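Local coordinates for Ufm1-specific protease (Caenorhabditis elegans, PDB 5EJJ), which acts as a thiol protease that hydrolyses the peptide bond at the C-terminal glycine of the ubiquitin-like modifier ufm-1, freeing it from target proteins, at residues S131-E136 with G241-P246; V199-A204 with L343-A348; N376-Y381 with I409-T414; E485-P490 with P557-D562. All coordinates share one frame; numbering follows the deposited sequence.

Interaction 1 of 4, residues S131-E136 with G241-P246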
loop_
_atom_site.group_PDB
_atom_site.type_symbol
_atom_site.label_atom_id
_atom_site.label_comp_id
_atom_site.label_asym_id
_atom_site.label_seq_id
_atom_site.Cartn_x
_atom_site.Cartn_y
_atom_site.Cartn_z
ATOM N N SER A 131 -12.316 10.444 6.979
ATOM C CA SER A 131 -13.068 10.708 8.202
ATOM C C SER A 131 -13.528 9.398 8.826
ATOM O O SER A 131 -13.640 8.400 8.126
ATOM C CB SER A 131 -14.255 11.633 7.928
ATOM O OG SER A 131 -15.182 11.029 7.047
ATOM N N ARG A 132 -13.734 9.385 10.147
ATOM C CA ARG A 132 -14.368 8.249 10.815
ATOM C C ARG A 132 -15.855 8.441 10.724
ATOM O O ARG A 132 -16.380 9.551 10.900
ATOM C CB ARG A 132 -14.026 8.194 12.281
ATOM C CG ARG A 132 -12.849 7.389 12.597
ATOM C CD ARG A 132 -12.942 6.840 14.012
ATOM N NE ARG A 132 -12.630 5.416 13.976
ATOM C CZ ARG A 132 -12.752 4.600 15.009
ATOM N NH1 ARG A 132 -13.177 5.096 16.174
ATOM N NH2 ARG A 132 -12.456 3.298 14.866
ATOM N N VAL A 133 -16.545 7.352 10.440
ATOM C CA VAL A 133 -17.982 7.398 10.306
ATOM C C VAL A 133 -18.523 6.159 10.974
ATOM O O VAL A 133 -17.924 5.091 10.861
ATOM C CB VAL A 133 -18.387 7.355 8.852
ATOM C CG1 VAL A 133 -19.859 7.377 8.778
ATOM C CG2 VAL A 133 -17.807 8.535 8.096
ATOM N N GLY A 134 -19.630 6.287 11.694
ATOM C CA GLY A 134 -20.220 5.133 12.349
ATOM C C GLY A 134 -21.676 5.007 11.990
ATOM O O GLY A 134 -22.323 6.000 11.662
ATOM N N TYR A 135 -22.207 3.797 12.029
ATOM C CA TYR A 135 -23.648 3.647 11.866
ATOM C C TYR A 135 -24.149 2.410 12.576
ATOM O O TYR A 135 -23.362 1.572 13.010
ATOM C CB TYR A 135 -24.073 3.666 10.393
ATOM C CG TYR A 135 -23.232 2.794 9.501
ATOM C CD1 TYR A 135 -22.068 3.281 8.921
ATOM C CD2 TYR A 135 -23.600 1.482 9.228
ATOM C CE1 TYR A 135 -21.303 2.490 8.113
ATOM C CE2 TYR A 135 -22.834 0.687 8.407
ATOM C CZ TYR A 135 -21.686 1.199 7.862
ATOM O OH TYR A 135 -20.913 0.419 7.047
ATOM N N GLU A 136 -25.460 2.313 12.722
ATOM C CA GLU A 136 -26.048 1.194 13.428
ATOM C C GLU A 136 -27.117 0.497 12.583
ATOM O O GLU A 136 -27.897 1.141 11.884
ATOM C CB GLU A 136 -26.608 1.684 14.750
ATOM C CG GLU A 136 -27.308 0.641 15.574
ATOM C CD GLU A 136 -27.876 1.238 16.845
ATOM O OE1 GLU A 136 -28.555 2.296 16.747
ATOM O OE2 GLU A 136 -27.624 0.663 17.934
ATOM N N GLY A 241 -15.635 3.148 11.115
ATOM C CA GLY A 241 -14.382 3.041 10.395
ATOM C C GLY A 241 -14.050 4.192 9.467
ATOM O O GLY A 241 -14.850 5.108 9.315
ATOM N N GLU A 242 -12.859 4.132 8.861
ATOM C CA GLU A 242 -12.382 5.131 7.914
ATOM C C GLU A 242 -13.322 5.243 6.744
ATOM O O GLU A 242 -13.932 4.260 6.337
ATOM C CB GLU A 242 -11.047 4.701 7.319
ATOM C CG GLU A 242 -9.871 4.609 8.271
ATOM C CD GLU A 242 -8.530 4.302 7.548
ATOM O OE1 GLU A 242 -8.523 3.484 6.576
ATOM O OE2 GLU A 242 -7.485 4.893 7.956
ATOM N N VAL A 243 -13.424 6.439 6.180
ATOM C CA VAL A 243 -13.935 6.584 4.830
ATOM C C VAL A 243 -13.009 7.538 4.078
ATOM O O VAL A 243 -12.879 8.705 4.445
ATOM C CB VAL A 243 -15.364 7.096 4.806
ATOM C CG1 VAL A 243 -15.846 7.221 3.391
ATOM C CG2 VAL A 243 -16.265 6.156 5.561
ATOM N N VAL A 244 -12.358 7.021 3.030
ATOM C CA VAL A 244 -11.316 7.738 2.300
ATOM C C VAL A 244 -11.759 8.053 0.889
ATOM O O VAL A 244 -12.225 7.171 0.177
ATOM C CB VAL A 244 -10.060 6.897 2.181
ATOM C CG1 VAL A 244 -8.971 7.727 1.612
ATOM C CG2 VAL A 244 -9.662 6.356 3.526
ATOM N N PHE A 245 -11.623 9.313 0.482
ATOM C CA PHE A 245 -11.899 9.710 -0.898
ATOM C C PHE A 245 -10.848 10.688 -1.439
ATOM O O PHE A 245 -10.314 11.506 -0.690
ATOM C CB PHE A 245 -13.296 10.289 -1.026
ATOM C CG PHE A 245 -13.521 11.566 -0.261
ATOM C CD1 PHE A 245 -13.881 11.537 1.082
ATOM C CD2 PHE A 245 -13.436 12.803 -0.900
ATOM C CE1 PHE A 245 -14.132 12.720 1.780
ATOM C CE2 PHE A 245 -13.679 13.994 -0.202
ATOM C CZ PHE A 245 -14.028 13.947 1.142
ATOM N N PRO A 246 -10.524 10.586 -2.740
ATOM C CA PRO A 246 -9.489 11.427 -3.338
ATOM C C PRO A 246 -9.834 12.906 -3.492
ATOM O O PRO A 246 -10.912 13.251 -3.947
ATOM C CB PRO A 246 -9.288 10.796 -4.716
ATOM C CG PRO A 246 -10.490 10.036 -4.956
ATOM C CD PRO A 246 -10.916 9.509 -3.654
#

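Interaction 2 of 4, residues V199-A204 with L343-A348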
loop_
_atom_site.group_PDB
_atom_site.type_symbol
_atom_site.label_atom_id
_atom_site.label_comp_id
_atom_site.label_asym_id
_atom_site.label_seq_id
_atom_site.Cartn_x
_atom_site.Cartn_y
_atom_site.Cartn_z
ATOM N N VAL A 199 -2.756 13.593 3.465
ATOM C CA VAL A 199 -4.053 13.281 4.037
ATOM C C VAL A 199 -4.674 14.494 4.700
ATOM O O VAL A 199 -4.102 15.013 5.643
ATOM C CB VAL A 199 -3.891 12.222 5.127
ATOM C CG1 VAL A 199 -5.202 11.901 5.741
ATOM C CG2 VAL A 199 -3.286 10.968 4.565
ATOM N N ILE A 200 -5.831 14.942 4.212
ATOM C CA ILE A 200 -6.653 15.948 4.888
ATOM C C ILE A 200 -7.749 15.255 5.735
ATOM O O ILE A 200 -8.741 14.754 5.188
ATOM C CB ILE A 200 -7.358 16.869 3.853
ATOM C CG1 ILE A 200 -6.373 17.357 2.809
ATOM C CG2 ILE A 200 -8.036 18.057 4.507
ATOM C CD1 ILE A 200 -6.498 16.629 1.507
ATOM N N GLU A 201 -7.580 15.226 7.058
ATOM C CA GLU A 201 -8.564 14.602 7.954
ATOM C C GLU A 201 -9.770 15.491 8.282
ATOM O O GLU A 201 -9.586 16.643 8.635
ATOM C CB GLU A 201 -7.877 14.212 9.247
ATOM C CG GLU A 201 -8.763 13.531 10.261
ATOM C CD GLU A 201 -7.951 12.693 11.265
ATOM O OE1 GLU A 201 -8.274 12.749 12.476
ATOM O OE2 GLU A 201 -6.997 11.973 10.839
ATOM N N PHE A 202 -10.995 14.960 8.174
ATOM C CA PHE A 202 -12.222 15.695 8.565
ATOM C C PHE A 202 -13.020 15.021 9.679
ATOM O O PHE A 202 -12.846 13.834 9.979
ATOM C CB PHE A 202 -13.198 15.868 7.411
ATOM C CG PHE A 202 -12.671 16.654 6.263
ATOM C CD1 PHE A 202 -11.696 16.122 5.427
ATOM C CD2 PHE A 202 -13.212 17.890 5.954
ATOM C CE1 PHE A 202 -11.247 16.827 4.319
ATOM C CE2 PHE A 202 -12.772 18.621 4.845
ATOM C CZ PHE A 202 -11.790 18.086 4.030
ATOM N N THR A 203 -13.917 15.795 10.282
ATOM C CA THR A 203 -14.859 15.247 11.243
ATOM C C THR A 203 -16.205 15.118 10.555
ATOM O O THR A 203 -16.694 16.085 9.963
ATOM C CB THR A 203 -14.981 16.122 12.475
ATOM O OG1 THR A 203 -13.804 15.963 13.274
ATOM C CG2 THR A 203 -16.173 15.679 13.293
ATOM N N ALA A 204 -16.790 13.924 10.584
ATOM C CA ALA A 204 -18.055 13.725 9.877
ATOM C C ALA A 204 -19.222 13.961 10.828
ATOM O O ALA A 204 -19.226 13.490 11.980
ATOM C CB ALA A 204 -18.137 12.346 9.241
ATOM N N LEU A 343 -4.359 6.253 7.762
ATOM C CA LEU A 343 -4.553 7.577 7.207
ATOM C C LEU A 343 -5.285 8.419 8.229
ATOM O O LEU A 343 -5.071 9.640 8.331
ATOM C CB LEU A 343 -5.307 7.512 5.874
ATOM C CG LEU A 343 -4.728 6.617 4.766
ATOM C CD1 LEU A 343 -5.603 6.688 3.548
ATOM C CD2 LEU A 343 -3.305 6.969 4.376
ATOM N N HIS A 344 -6.144 7.761 9.005
ATOM C CA HIS A 344 -6.869 8.475 10.038
ATOM C C HIS A 344 -6.137 8.380 11.375
ATOM O O HIS A 344 -5.596 7.327 11.733
ATOM C CB HIS A 344 -8.303 7.973 10.168
ATOM C CG HIS A 344 -9.191 8.911 10.933
ATOM N ND1 HIS A 344 -9.579 8.678 12.236
ATOM C CD2 HIS A 344 -9.747 10.095 10.583
ATOM C CE1 HIS A 344 -10.336 9.676 12.651
ATOM N NE2 HIS A 344 -10.458 10.546 11.666
ATOM N N SER A 345 -6.120 9.490 12.103
ATOM C CA SER A 345 -5.352 9.576 13.331
ATOM C C SER A 345 -5.919 8.685 14.437
ATOM O O SER A 345 -5.213 8.314 15.378
ATOM C CB SER A 345 -5.259 11.028 13.795
ATOM O OG SER A 345 -6.544 11.615 13.882
ATOM N N GLU A 346 -7.190 8.332 14.324
ATOM C CA GLU A 346 -7.806 7.471 15.322
ATOM C C GLU A 346 -7.785 6.019 14.865
ATOM O O GLU A 346 -8.537 5.183 15.369
ATOM C CB GLU A 346 -9.241 7.924 15.624
ATOM C CG GLU A 346 -9.323 9.224 16.419
ATOM C CD GLU A 346 -10.732 9.830 16.460
ATOM O OE1 GLU A 346 -11.698 9.171 15.992
ATOM O OE2 GLU A 346 -10.868 10.978 16.960
ATOM N N SER A 347 -6.939 5.714 13.892
ATOM C CA SER A 347 -6.852 4.342 13.410
ATOM C C SER A 347 -5.767 3.605 14.175
ATOM O O SER A 347 -4.744 4.198 14.569
ATOM C CB SER A 347 -6.587 4.288 11.904
ATOM O OG SER A 347 -7.754 4.585 11.159
ATOM N N ALA A 348 -6.008 2.313 14.391
ATOM C CA ALA A 348 -5.081 1.460 15.120
ATOM C C ALA A 348 -3.890 1.142 14.244
ATOM O O ALA A 348 -4.038 0.508 13.201
ATOM C CB ALA A 348 -5.766 0.187 15.524
#

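Interaction 3 of 4, residues N376-Y381 with I409-T414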
loop_
_atom_site.group_PDB
_atom_site.type_symbol
_atom_site.label_atom_id
_atom_site.label_comp_id
_atom_site.label_asym_id
_atom_site.label_seq_id
_atom_site.Cartn_x
_atom_site.Cartn_y
_atom_site.Cartn_z
ATOM N N ASN A 376 12.498 -3.666 -1.472
ATOM C CA ASN A 376 11.244 -4.133 -2.059
ATOM C C ASN A 376 9.946 -3.513 -1.552
ATOM O O ASN A 376 9.153 -3.028 -2.352
ATOM C CB ASN A 376 11.145 -5.643 -1.939
ATOM C CG ASN A 376 10.086 -6.212 -2.829
ATOM O OD1 ASN A 376 9.335 -7.106 -2.426
ATOM N ND2 ASN A 376 10.000 -5.688 -4.052
ATOM N N GLY A 377 9.702 -3.561 -0.249
ATOM C CA GLY A 377 8.501 -2.951 0.313
ATOM C C GLY A 377 8.755 -1.646 1.057
ATOM O O GLY A 377 9.745 -0.967 0.794
ATOM N N PRO A 378 7.852 -1.272 1.981
ATOM C CA PRO A 378 8.045 -0.122 2.889
ATOM C C PRO A 378 8.727 -0.476 4.239
ATOM O O PRO A 378 8.734 -1.641 4.634
ATOM C CB PRO A 378 6.606 0.339 3.151
ATOM C CG PRO A 378 5.858 -0.931 3.181
ATOM C CD PRO A 378 6.480 -1.800 2.075
ATOM N N TYR A 379 9.252 0.536 4.931
ATOM C CA TYR A 379 9.948 0.381 6.213
ATOM C C TYR A 379 9.861 1.733 6.928
ATOM O O TYR A 379 9.460 2.720 6.316
ATOM C CB TYR A 379 11.428 0.042 5.972
ATOM C CG TYR A 379 12.095 1.102 5.131
ATOM C CD1 TYR A 379 12.693 2.204 5.717
ATOM C CD2 TYR A 379 12.059 1.033 3.748
ATOM C CE1 TYR A 379 13.257 3.194 4.955
ATOM C CE2 TYR A 379 12.626 2.020 2.967
ATOM C CZ TYR A 379 13.224 3.105 3.573
ATOM O OH TYR A 379 13.787 4.098 2.795
ATOM N N ASN A 380 10.259 1.795 8.200
ATOM C CA ASN A 380 10.421 3.088 8.888
ATOM C C ASN A 380 11.885 3.446 9.139
ATOM O O ASN A 380 12.766 2.594 9.067
ATOM C CB ASN A 380 9.667 3.141 10.220
ATOM C CG ASN A 380 8.169 3.286 10.045
ATOM O OD1 ASN A 380 7.700 4.093 9.231
ATOM N ND2 ASN A 380 7.403 2.496 10.807
ATOM N N TYR A 381 12.130 4.713 9.453
ATOM C CA TYR A 381 13.475 5.202 9.722
ATOM C C TYR A 381 13.678 5.369 11.220
ATOM O O TYR A 381 13.176 6.323 11.808
ATOM C CB TYR A 381 13.673 6.550 9.033
ATOM C CG TYR A 381 15.056 7.146 9.170
ATOM C CD1 TYR A 381 16.142 6.365 9.550
ATOM C CD2 TYR A 381 15.274 8.495 8.920
ATOM C CE1 TYR A 381 17.400 6.909 9.683
ATOM C CE2 TYR A 381 16.527 9.047 9.043
ATOM C CZ TYR A 381 17.589 8.252 9.426
ATOM O OH TYR A 381 18.845 8.803 9.552
ATOM N N ILE A 409 6.941 -5.627 9.802
ATOM C CA ILE A 409 5.535 -5.387 10.074
ATOM C C ILE A 409 4.872 -4.699 8.886
ATOM O O ILE A 409 3.871 -5.194 8.348
ATOM C CB ILE A 409 5.259 -4.689 11.425
ATOM C CG1 ILE A 409 6.114 -3.448 11.609
ATOM C CG2 ILE A 409 5.567 -5.639 12.585
ATOM C CD1 ILE A 409 6.432 -3.181 13.098
ATOM N N LEU A 410 5.476 -3.616 8.408
ATOM C CA LEU A 410 4.931 -2.883 7.263
ATOM C C LEU A 410 4.773 -3.732 5.998
ATOM O O LEU A 410 4.266 -3.245 4.983
ATOM C CB LEU A 410 5.772 -1.646 6.962
ATOM C CG LEU A 410 5.273 -0.399 7.692
ATOM C CD1 LEU A 410 4.950 -0.723 9.125
ATOM C CD2 LEU A 410 6.270 0.739 7.642
ATOM N N ASN A 411 5.196 -4.996 6.056
ATOM C CA ASN A 411 5.128 -5.880 4.900
ATOM C C ASN A 411 4.315 -7.132 5.152
ATOM O O ASN A 411 4.200 -7.996 4.272
ATOM C CB ASN A 411 6.517 -6.199 4.378
ATOM C CG ASN A 411 7.092 -5.053 3.550
ATOM O OD1 ASN A 411 7.076 -5.090 2.314
ATOM N ND2 ASN A 411 7.568 -4.008 4.231
ATOM N N GLY A 412 3.732 -7.197 6.354
ATOM C CA GLY A 412 2.725 -8.192 6.702
ATOM C C GLY A 412 3.272 -9.508 7.210
ATOM O O GLY A 412 2.648 -10.566 7.050
ATOM N N TYR A 413 4.444 -9.446 7.839
ATOM C CA TYR A 413 5.147 -10.663 8.229
ATOM C C TYR A 413 5.039 -10.916 9.730
ATOM O O TYR A 413 5.059 -12.069 10.166
ATOM C CB TYR A 413 6.588 -10.635 7.725
ATOM C CG TYR A 413 6.704 -10.933 6.240
ATOM C CD1 TYR A 413 7.178 -9.972 5.346
ATOM C CD2 TYR A 413 6.335 -12.172 5.726
ATOM C CE1 TYR A 413 7.301 -10.244 3.986
ATOM C CE2 TYR A 413 6.449 -12.454 4.372
ATOM C CZ TYR A 413 6.931 -11.485 3.502
ATOM O OH TYR A 413 7.048 -11.749 2.147
ATOM N N THR A 414 4.892 -9.837 10.500
ATOM C CA THR A 414 4.499 -9.936 11.900
ATOM C C THR A 414 3.680 -8.735 12.313
ATOM O O THR A 414 3.667 -7.724 11.629
ATOM C CB THR A 414 5.690 -9.961 12.857
ATOM O OG1 THR A 414 6.595 -8.905 12.510
ATOM C CG2 THR A 414 6.390 -11.314 12.827
HETATM O O HOH W 1 7.687 -6.871 -0.148
#

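Interaction 4 of 4, residues E485-P490 with P557-D562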
loop_
_atom_site.group_PDB
_atom_site.type_symbol
_atom_site.label_atom_id
_atom_site.label_comp_id
_atom_site.label_asym_id
_atom_site.label_seq_id
_atom_site.Cartn_x
_atom_site.Cartn_y
_atom_site.Cartn_z
ATOM N N GLU A 485 16.541 -7.654 -5.357
ATOM C CA GLU A 485 15.577 -8.052 -6.374
ATOM C C GLU A 485 14.796 -9.291 -5.933
ATOM O O GLU A 485 13.881 -9.740 -6.613
ATOM C CB GLU A 485 16.281 -8.302 -7.716
ATOM C CG GLU A 485 15.504 -7.812 -8.956
ATOM C CD GLU A 485 14.464 -8.823 -9.481
ATOM O OE1 GLU A 485 14.830 -10.007 -9.695
ATOM O OE2 GLU A 485 13.284 -8.430 -9.688
ATOM N N THR A 486 15.148 -9.843 -4.784
ATOM C CA THR A 486 14.530 -11.083 -4.333
ATOM C C THR A 486 13.958 -10.919 -2.940
ATOM O O THR A 486 12.781 -10.636 -2.768
ATOM C CB THR A 486 15.547 -12.239 -4.305
ATOM O OG1 THR A 486 16.149 -12.368 -5.593
ATOM C CG2 THR A 486 14.859 -13.546 -3.946
ATOM N N SER A 487 14.805 -11.098 -1.939
ATOM C CA SER A 487 14.368 -10.963 -0.568
ATOM C C SER A 487 13.911 -9.523 -0.325
ATOM O O SER A 487 13.000 -9.274 0.463
ATOM C CB SER A 487 15.496 -11.381 0.385
ATOM O OG SER A 487 15.904 -12.718 0.121
ATOM N N GLY A 488 14.543 -8.583 -1.022
ATOM C CA GLY A 488 14.160 -7.182 -0.980
ATOM C C GLY A 488 14.053 -6.504 0.376
ATOM O O GLY A 488 13.346 -5.513 0.511
ATOM N N THR A 489 14.756 -7.028 1.375
ATOM C CA THR A 489 14.782 -6.447 2.723
ATOM C C THR A 489 15.928 -5.464 2.921
ATOM O O THR A 489 16.946 -5.546 2.227
ATOM C CB THR A 489 14.953 -7.538 3.746
ATOM O OG1 THR A 489 16.024 -8.400 3.322
ATOM C CG2 THR A 489 13.676 -8.343 3.846
ATOM N N PRO A 490 15.778 -4.530 3.871
ATOM C CA PRO A 490 16.907 -3.617 4.064
ATOM C C PRO A 490 18.087 -4.422 4.600
ATOM O O PRO A 490 17.903 -5.447 5.270
ATOM C CB PRO A 490 16.403 -2.623 5.120
ATOM C CG PRO A 490 14.928 -2.887 5.263
ATOM C CD PRO A 490 14.722 -4.319 4.870
ATOM N N PRO A 557 18.342 -10.178 5.723
ATOM C CA PRO A 557 17.150 -10.846 6.262
ATOM C C PRO A 557 16.330 -11.574 5.207
ATOM O O PRO A 557 16.112 -11.050 4.111
ATOM C CB PRO A 557 16.368 -9.690 6.880
ATOM C CG PRO A 557 17.423 -8.653 7.207
ATOM C CD PRO A 557 18.363 -8.744 6.056
ATOM N N GLN A 558 15.907 -12.790 5.525
ATOM C CA GLN A 558 15.105 -13.573 4.588
ATOM C C GLN A 558 13.668 -13.637 5.084
ATOM O O GLN A 558 13.408 -14.025 6.226
ATOM C CB GLN A 558 15.646 -15.003 4.433
ATOM C CG GLN A 558 17.157 -15.127 4.256
ATOM C CD GLN A 558 17.632 -14.721 2.871
ATOM O OE1 GLN A 558 17.477 -15.468 1.901
ATOM N NE2 GLN A 558 18.224 -13.536 2.776
ATOM N N PRO A 559 12.718 -13.263 4.226
ATOM C CA PRO A 559 11.307 -13.324 4.611
ATOM C C PRO A 559 10.793 -14.743 4.423
ATOM O O PRO A 559 11.262 -15.445 3.512
ATOM C CB PRO A 559 10.629 -12.387 3.602
ATOM C CG PRO A 559 11.755 -11.742 2.813
ATOM C CD PRO A 559 12.888 -12.705 2.878
ATOM N N PRO A 560 9.839 -15.166 5.270
ATOM C CA PRO A 560 9.271 -16.522 5.210
ATOM C C PRO A 560 8.547 -16.759 3.895
ATOM O O PRO A 560 8.537 -15.850 3.063
ATOM C CB PRO A 560 8.319 -16.581 6.405
ATOM C CG PRO A 560 8.202 -15.169 6.900
ATOM C CD PRO A 560 9.392 -14.410 6.450
ATOM N N SER A 561 7.962 -17.939 3.697
ATOM C CA SER A 561 7.466 -18.299 2.366
ATOM C C SER A 561 5.950 -18.392 2.186
ATOM O O SER A 561 5.481 -18.585 1.059
ATOM C CB SER A 561 8.133 -19.576 1.861
ATOM O OG SER A 561 9.455 -19.307 1.438
ATOM N N ASP A 562 5.190 -18.249 3.271
ATOM C CA ASP A 562 3.728 -18.186 3.159
ATOM C C ASP A 562 3.109 -17.005 3.911
ATOM O O ASP A 562 3.265 -16.902 5.127
ATOM C CB ASP A 562 3.089 -19.491 3.658
ATOM C CG ASP A 562 2.897 -20.527 2.547
ATOM O OD1 ASP A 562 3.759 -20.630 1.639
ATOM O OD2 ASP A 562 1.872 -21.247 2.593
#

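Interaction 1 of 4, residues S131-E136 with G241-P246
G241 buries more surface than any other residue where strand 131-136 meets strand 241-246, and it does so through its backbone alone. G241 N donates to V133 O at 3.0 Å, and V133 N donates back to G241 O, also at 3.0 Å. In both bonds the donor lies in the plane of the carbonyl it approaches, so the two residues form an evenly matched hydrogen-bonded antiparallel pair. V243 and S131, the next most covered residues, form a second such pair with less even geometry. V243 N reaches S131 O at 2.8 Å, arriving almost along the C=O axis, whereas S131 N lies 3.1 Å from V243 O and stands above the carbonyl plane, 28° out of it. Between them R132 and E242 make a non-hydrogen-bonded pair, where R132 CA approaches G241 O at 3.5 Å in a CA-H...O contact.

This is antiparallel pairing at one margin of a mixed five-stranded sheet, in which strand 235-247 is an outermost strand. The pairing is markedly twisted: the two short segments run at 126° to each other rather than near 180°.

S131, V133 and V243 project on the same face. There the two valines cross obliquely, V133 CG2 meeting V243 CG2 at 3.8 Å, each of these methyls lying anti to its own carbonyl carbon. Helix 253-280 covers this patch, with F264 against V133 and A263 against V243. On the other face E242 carries its carboxylate to T292 and S347, while the R132 side chain lies on H344 and E346.

Interaction 2 of 4, residues V199-A204 with L343-A348
E201 lays its carboxylate over one face of the H344 imidazole, the two planes only 22° apart and E201 CD 3.2 Å from H344 CD2. An extended chain with CG anti to the backbone N (chi1 -179°) carries it there. Although E201 OE1 sits 3.2 Å from H344 NE2, it lies over the ring, at an angle too poor for a hydrogen bond; the overlap is a stack. The grip comes from S345 instead. S345 OG donates to E201 OE1 at 2.5 Å and S345 N to E201 OE2 at 2.9 Å, each E201 oxygen accepting on its syn lone pair, so one residue holds both oxygens and fixes the carboxylate's rotation. An alanine at E201 would lose both bonds and the stacked group, and would probably loosen the hold on the 343-348 loop. Beside this, V199 CG1 touches L343 O at 3.4 Å, while V199 CG2 meets L343 CD2 at 4.0 Å. E242, from a further strand, binds S347 OG. The arrangement is that of a type I beta turn, H344 to S347, clasped by a strand carboxylate: it fastens the loop after helix 312-325 to strand 199-205 of the mixed sheet.

Interaction 3 of 4, residues N376-Y381 with I409-T414
Neither backbone here is regular, yet each has a definite course. Segment 409-414 takes the chain off helix 396-409 through a type I turn from I409 to G412, where G412, at a positive phi of 87°, is the C-prime residue of a Schellman motif. Segment 376-381 passes alongside this helix end as a loop, bringing P378 CA to 6.0 Å from L410 CA. G377 comes close as well: a CB on it would fall almost on N411 OD1, so the fit here depends on the lack of a side chain.

The N411 amide and the P378 ring reach toward each other tip to tip. With CG anti to the carbonyl carbon (chi1 -78°), N411 brings ND2 to 2.7 Å from P378 O, but the bond is weak, with an angle of 124° at the hydrogen; ND2 also donates to W407 O of the helix. On the other side of the amide, a water donates to N411 OD1 at 3.1 Å and to N376 OD1 at 2.8 Å. L410 supplies the apolar part: its CB meets P378 CG at 3.8 Å, L410 CD2 reaches Y379 C at 3.8 Å, and the L410 side chain as a whole crosses that of N380 at about a right angle.

An alanine at N411 would remove the link to both carbonyls and the water, and would probably weaken the join between loop and helix end. Amide chemistry thus lets one side chain serve both partners, its N-H groups on carbonyls and its oxygen on water, at the end of the helix remote from C396, the inferred catalytic cysteine.

Interaction 4 of 4, residues E485-P490 with P557-D562
A proline-rich, largely van der Waals contact with one hydrogen bond joins two loops at one end of a pair of neighbouring strands in the peptidase sheet: segment 485-490 leads into strand 491-494, while its partner segment 557-562 runs on from strand 552-557, the antiparallel neighbour of that strand. The bond is made by T489, whose OG1 donates to P557 O at 2.8 Å. A chi1 of 48° tucks the hydroxyl back between the two backbone arms of its own residue, and from there it meets the acceptor in the carbonyl plane, on a lone pair, with a C=O...donor angle of 132°.

Prolines pack around this bond. The P557 ring turns its CD toward P490 O at 3.4 Å, and the T489 and P557 side chains cross obliquely. Further along, P559 presents the tip of its ring: P559 CG lies 3.6 Å from S487 O and 4.0 Å from T489 CG2, while P559 CD rests 3.8 Å from S487 CB. S487 thus packs on the P559 ring through its CB and carbonyl oxygen. Q558 is bent at chi2 (-75°), which brings its amide beside the S487 hydroxyl, Q558 NE2 lying 3.6 Å from S487 OG; the hydrogen-bond partner of NE2 is L556 O.

Helix 396-409 packs against both loops, W407 on T489 and P490, I404 and F408 on P557, while Y413 beyond it packs on P559 and P560. A central helix starting at the inferred catalytic cysteine C396 and packed against an antiparallel sheet is consistent with the papain-like fold of clan CA cysteine peptidases.

In the fold
The four contacts fall into two pairs. Interactions 1 and 2, centres 9 Å apart, share the mixed sheet in which strands 127-139 and 199-205 are neighbours, and their segments alternate along the chain, the 343-348 loop coming last and contacting strands that precede it. Interactions 3 and 4 come later in series, centres 11 Å apart, around helix 396-409 of the peptidase; N376 N lies 2.8 Å from G488 O, a probable hydrogen bond, and Y413 meets P559 and P560. The pairs do not touch: interactions 1 and 4, centres 34 Å apart, lie on opposite sides of the chain's centre. Each pair thus ties together one region, mixed sheet or peptidase, and none spans both.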